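Local coordinates for protein charybdin (Charybdis maritima, PDB 2B7U) that belongs to the ribosome-inactivating protein family of plants and has the mixed alpha and beta fold of that family, at residues A[33-38]-A[73-78]; A[201-206]-A[242-247]. One frame throughout, in Å; residues are numbered along the deposited sequence.

Contact 1 (A[33-38]-A[73-78])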
# COMPACT_ATOMS: atom_id res chain seq x y z
N ARG A 33 -0.18 13.13 0.08
CA ARG A 33 -0.84 14.34 -0.35
C ARG A 33 -1.50 14.16 -1.72
O ARG A 33 -2.60 14.64 -1.94
CB ARG A 33 0.18 15.48 -0.39
CG ARG A 33 -0.39 16.78 -0.79
CD ARG A 33 0.77 17.72 -1.02
NE ARG A 33 0.72 18.93 -0.20
CZ ARG A 33 0.78 20.17 -0.66
NH1 ARG A 33 0.74 21.18 0.19
NH2 ARG A 33 0.89 20.43 -1.97
N SER A 34 -0.82 13.46 -2.64
CA SER A 34 -1.32 13.23 -4.00
C SER A 34 -2.57 12.36 -3.97
O SER A 34 -3.45 12.51 -4.81
CB SER A 34 -0.29 12.55 -4.88
OG SER A 34 0.80 13.43 -5.16
N LEU A 35 -2.62 11.47 -3.00
CA LEU A 35 -3.74 10.53 -2.90
C LEU A 35 -4.97 11.11 -2.23
O LEU A 35 -6.09 10.58 -2.38
CB LEU A 35 -3.30 9.29 -2.12
CG LEU A 35 -2.27 8.37 -2.77
CD1 LEU A 35 -1.58 7.43 -1.77
CD2 LEU A 35 -2.90 7.56 -3.91
N ALA A 36 -4.78 12.16 -1.44
CA ALA A 36 -5.85 12.70 -0.61
C ALA A 36 -7.03 13.22 -1.40
O ALA A 36 -6.86 13.84 -2.46
CB ALA A 36 -5.32 13.83 0.22
N THR A 37 -8.22 13.01 -0.85
CA THR A 37 -9.40 13.77 -1.31
C THR A 37 -9.79 14.85 -0.33
O THR A 37 -10.14 15.94 -0.72
CB THR A 37 -10.64 12.88 -1.55
OG1 THR A 37 -11.21 12.46 -0.28
CG2 THR A 37 -10.28 11.76 -2.41
N TRP A 38 -9.74 14.53 0.96
CA TRP A 38 -10.04 15.45 2.04
C TRP A 38 -9.21 15.01 3.22
O TRP A 38 -8.39 14.11 3.08
CB TRP A 38 -11.49 15.46 2.42
CG TRP A 38 -12.05 14.11 2.94
CD1 TRP A 38 -12.25 12.99 2.19
CD2 TRP A 38 -12.55 13.80 4.27
NE1 TRP A 38 -12.79 11.99 2.97
CE2 TRP A 38 -12.98 12.46 4.25
CE3 TRP A 38 -12.63 14.51 5.48
CZ2 TRP A 38 -13.53 11.82 5.39
CZ3 TRP A 38 -13.13 13.87 6.61
CH2 TRP A 38 -13.61 12.55 6.55
N ILE A 73 -1.66 0.86 -9.08
CA ILE A 73 -2.22 0.66 -7.74
C ILE A 73 -3.59 1.32 -7.64
O ILE A 73 -3.78 2.42 -8.13
CB ILE A 73 -1.25 1.28 -6.70
CG1 ILE A 73 0.12 0.60 -6.81
CG2 ILE A 73 -1.79 1.14 -5.29
CD1 ILE A 73 1.24 1.23 -6.00
N HIS A 74 -4.52 0.68 -6.94
CA HIS A 74 -5.83 1.28 -6.67
C HIS A 74 -5.73 2.51 -5.76
O HIS A 74 -5.07 2.46 -4.71
CB HIS A 74 -6.75 0.27 -6.00
CG HIS A 74 -7.18 -0.84 -6.89
ND1 HIS A 74 -8.30 -0.75 -7.69
CD2 HIS A 74 -6.64 -2.06 -7.11
CE1 HIS A 74 -8.43 -1.89 -8.36
NE2 HIS A 74 -7.44 -2.70 -8.01
N ARG A 75 -6.40 3.59 -6.15
CA ARG A 75 -6.29 4.85 -5.43
C ARG A 75 -7.17 4.87 -4.20
O ARG A 75 -6.92 5.66 -3.29
CB ARG A 75 -6.60 6.04 -6.33
CG ARG A 75 -6.23 7.32 -5.67
CD ARG A 75 -6.52 8.55 -6.49
NE ARG A 75 -6.46 9.74 -5.65
CZ ARG A 75 -6.57 10.98 -6.12
NH1 ARG A 75 -6.52 12.01 -5.28
NH2 ARG A 75 -6.71 11.18 -7.42
N ASP A 76 -8.18 4.01 -4.17
CA ASP A 76 -9.11 4.01 -3.05
C ASP A 76 -8.69 3.07 -1.92
O ASP A 76 -8.98 3.33 -0.77
CB ASP A 76 -10.55 3.75 -3.52
CG ASP A 76 -10.71 2.48 -4.32
OD1 ASP A 76 -9.68 1.86 -4.72
OD2 ASP A 76 -11.87 2.12 -4.59
N ASP A 77 -8.02 1.97 -2.22
CA ASP A 77 -7.59 1.06 -1.16
C ASP A 77 -6.10 0.75 -1.13
O ASP A 77 -5.67 -0.02 -0.27
CB ASP A 77 -8.46 -0.20 -1.15
CG ASP A 77 -8.26 -1.05 -2.37
OD1 ASP A 77 -8.97 -2.09 -2.50
OD2 ASP A 77 -7.41 -0.72 -3.21
N LEU A 78 -5.32 1.36 -2.01
CA LEU A 78 -3.88 1.20 -2.10
C LEU A 78 -3.42 -0.24 -2.37
O LEU A 78 -2.28 -0.61 -2.08
CB LEU A 78 -3.18 1.79 -0.87
CG LEU A 78 -3.41 3.29 -0.70
CD1 LEU A 78 -2.60 3.83 0.50
CD2 LEU A 78 -3.12 4.07 -1.94

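Contact 2 (A[201-206]-A[242-247])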
# COMPACT_ATOMS: atom_id res chain seq x y z
N ASN A 201 -4.92 -4.52 10.07
CA ASN A 201 -6.05 -3.78 10.68
C ASN A 201 -6.32 -2.43 10.00
O ASN A 201 -7.12 -1.64 10.50
CB ASN A 201 -5.76 -3.53 12.15
CG ASN A 201 -5.87 -4.80 12.98
OD1 ASN A 201 -5.03 -5.07 13.86
ND2 ASN A 201 -6.88 -5.60 12.69
N TRP A 202 -5.61 -2.11 8.92
CA TRP A 202 -5.80 -0.79 8.28
C TRP A 202 -7.25 -0.53 7.90
O TRP A 202 -7.75 0.56 8.11
CB TRP A 202 -4.93 -0.63 7.03
CG TRP A 202 -5.00 0.73 6.38
CD1 TRP A 202 -4.59 1.91 6.91
CD2 TRP A 202 -5.52 1.02 5.09
NE1 TRP A 202 -4.81 2.94 6.01
CE2 TRP A 202 -5.36 2.40 4.87
CE3 TRP A 202 -6.06 0.23 4.06
CZ2 TRP A 202 -5.72 3.03 3.67
CZ3 TRP A 202 -6.42 0.85 2.86
CH2 TRP A 202 -6.24 2.23 2.68
N VAL A 203 -7.90 -1.53 7.33
CA VAL A 203 -9.27 -1.37 6.86
C VAL A 203 -10.17 -1.14 8.08
O VAL A 203 -11.01 -0.21 8.10
CB VAL A 203 -9.72 -2.61 6.04
CG1 VAL A 203 -11.18 -2.54 5.78
CG2 VAL A 203 -8.92 -2.68 4.77
N ARG A 204 -10.03 -1.98 9.10
CA ARG A 204 -10.83 -1.87 10.33
C ARG A 204 -10.57 -0.55 11.07
O ARG A 204 -11.50 0.14 11.51
CB ARG A 204 -10.51 -3.02 11.26
CG ARG A 204 -11.16 -4.33 10.96
CD ARG A 204 -11.38 -5.08 12.30
NE ARG A 204 -10.14 -5.10 13.08
CZ ARG A 204 -9.99 -4.76 14.36
NH1 ARG A 204 -11.01 -4.40 15.14
NH2 ARG A 204 -8.79 -4.81 14.90
N PHE A 205 -9.30 -0.18 11.24
CA PHE A 205 -8.95 1.08 11.91
C PHE A 205 -9.48 2.29 11.13
O PHE A 205 -9.98 3.26 11.74
CB PHE A 205 -7.43 1.21 12.03
CG PHE A 205 -6.77 0.28 13.03
CD1 PHE A 205 -5.37 0.17 13.05
CD2 PHE A 205 -7.49 -0.45 13.94
CE1 PHE A 205 -4.74 -0.64 13.98
CE2 PHE A 205 -6.84 -1.27 14.88
CZ PHE A 205 -5.47 -1.34 14.89
N SER A 206 -9.37 2.27 9.81
CA SER A 206 -9.89 3.39 9.01
C SER A 206 -11.38 3.55 9.27
O SER A 206 -11.85 4.67 9.44
CB SER A 206 -9.66 3.15 7.52
OG SER A 206 -8.27 3.23 7.22
N ILE A 242 -2.63 7.66 6.09
CA ILE A 242 -3.75 7.93 5.20
C ILE A 242 -4.86 6.95 5.58
O ILE A 242 -4.59 5.86 6.09
CB ILE A 242 -3.30 7.87 3.69
CG1 ILE A 242 -4.37 8.49 2.78
CG2 ILE A 242 -2.95 6.46 3.28
CD1 ILE A 242 -3.81 9.01 1.50
N VAL A 243 -6.10 7.37 5.39
CA VAL A 243 -7.28 6.66 5.88
C VAL A 243 -8.17 6.15 4.74
O VAL A 243 -8.52 6.92 3.86
CB VAL A 243 -8.12 7.60 6.78
CG1 VAL A 243 -9.28 6.87 7.35
CG2 VAL A 243 -7.23 8.22 7.88
N GLU A 244 -8.54 4.86 4.76
CA GLU A 244 -9.48 4.34 3.78
C GLU A 244 -10.89 4.86 4.04
O GLU A 244 -11.23 5.09 5.19
CB GLU A 244 -9.51 2.81 3.86
CG GLU A 244 -10.06 2.19 2.64
CD GLU A 244 -10.23 0.71 2.73
OE1 GLU A 244 -10.82 0.24 3.71
OE2 GLU A 244 -9.82 0.00 1.77
N GLN A 245 -11.71 5.03 3.00
CA GLN A 245 -13.07 5.58 3.16
C GLN A 245 -14.12 4.61 2.62
O GLN A 245 -14.50 4.68 1.46
CB GLN A 245 -13.19 6.93 2.45
CG GLN A 245 -14.51 7.61 2.77
CD GLN A 245 -14.69 8.97 2.12
OE1 GLN A 245 -15.62 9.68 2.52
NE2 GLN A 245 -13.83 9.35 1.16
N HIS A 246 -14.58 3.71 3.48
CA HIS A 246 -15.64 2.77 3.12
C HIS A 246 -17.00 3.51 3.04
O HIS A 246 -17.29 4.38 3.85
CB HIS A 246 -15.68 1.65 4.16
CG HIS A 246 -16.58 0.52 3.78
ND1 HIS A 246 -16.11 -0.69 3.32
CD2 HIS A 246 -17.93 0.43 3.77
CE1 HIS A 246 -17.13 -1.48 3.05
NE2 HIS A 246 -18.25 -0.83 3.31
N PRO A 247 -17.84 3.20 2.03
CA PRO A 247 -19.17 3.83 1.92
C PRO A 247 -20.06 3.76 3.16
O PRO A 247 -20.88 4.65 3.37
CB PRO A 247 -19.83 3.06 0.77
CG PRO A 247 -18.71 2.60 -0.04
CD PRO A 247 -17.57 2.30 0.89
O HOH W 1 -12.37 0.87 5.98

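Contact 1 (A[33-38]-A[73-78])
R75 and L35 meet through the set of their torsions. In R75, CG stands anti to the backbone N (chi1 -169°), and the chain runs extended from CG to NE, reaching the end of helix 21-35. In L35, CG is anti to the carbonyl carbon (chi1 -68°), and chi2 (162°) then turns CD1 to L78. The side chains of L35 and R75 slide past each other in opposite directions, with CD2 of L35 3.8 Å from CG of R75. The guanidinium then lies against backbone oxygens. L35 O sits at its edge, near its plane, and takes two weak hydrogen bonds, from R75 NE at 3.4 Å and from R75 NH1 at 3.3 Å. S34 O lies over one face instead, 3.1 Å from R75 NH1, at an angle too poor for a hydrogen bond. A36 is the first residue to leave helical geometry, so the oxygens met by R75 cluster where the helix stops. The cationic group would probably be drawn to the partial negative charge of this C-terminal end. Next to the aliphatic part of the arginine, L35 and L78 approach tip to tip, CD1 of L35 lying 3.7 Å from CD2 of L78. T169 of helix 151-170 and F58 of strand 56-64 touch both leucines and extend this apolar patch. The contact is a helix C-terminus met by an arginine from the turn after strand 67-74, and it joins helix 21-35 to the mixed sheet of the ribosome-inactivating protein fold.

Contact 2 (A[201-206]-A[242-247])
W202 and S206, one turn apart on helix 202-214, grip the backbone of 242-244 from the helix side. This is the tight part of the contact. In W202, CG is anti to the backbone N (chi1 -176°), which brings this root of the indole nearer to I242. The indole NE1 of W202 gives a hydrogen bond to I242 O at 2.9 Å. The bond is fairly straight (164°), and the oxygen lies close to the ring plane, at the ring edge. CB of E244 lies over one face of the indole, toward the rim and nearest CH2 of W202. It is 3.8 Å from the centroid of the six-membered ring, in a CH-pi contact. The side chains of W202 and E244 cross at about a right angle. S206 OG works in two directions. It accepts from E244 N at 3.0 Å and donates to W202 O at 2.9 Å. W202 O also accepts the helical bond from S206 N, and the two donors reach it from opposite faces of its plane. CB of S206 packs on CG1 of V243 at 3.7 Å. R170 also makes a cation-pi contact with W202, and the F171 ring meets it with the planes about 75° apart.

The looser side is at OE1 of E244; OE2 still lies by CZ3 of W202. OE1 lies beside the exposed V203, 3.5 Å from CG1 of V203. No direct hydrogen bond joins E244 to the helix here through its carboxylate. One water bridges instead, donating to E244 OE1 at 2.8 Å and to V203 O. A loop thus packs across the first turn of helix 202-214, held by side-chain-to-backbone hydrogen bonds, and ties the segment after helix 233-237 to that helix in the C-terminal part of this ribosome-inactivating protein.

Overall arrangement
Both contacts are largely buried, with centres about 12 Å apart, and both set a helix end against irregular chain. Contact 1 meets the last turn of helix 21-35; contact 2 meets the first turn of helix 202-214. Contact 1 sits beside the mixed sheet and relies on weak arginine bonds to a carbonyl and on leucine packing. Contact 2 has two hydrogen bonds of ordinary length across it and buries more surface (314 against 222 Å²), and its outer side reaches a water. The two share a boundary: CB of L35 lies 3.7 Å from CD1 of I242, and CB of D77 lies 3.2 Å from OE2 of E244. R170, the partner of W202, also bonds D77 O and touches L78.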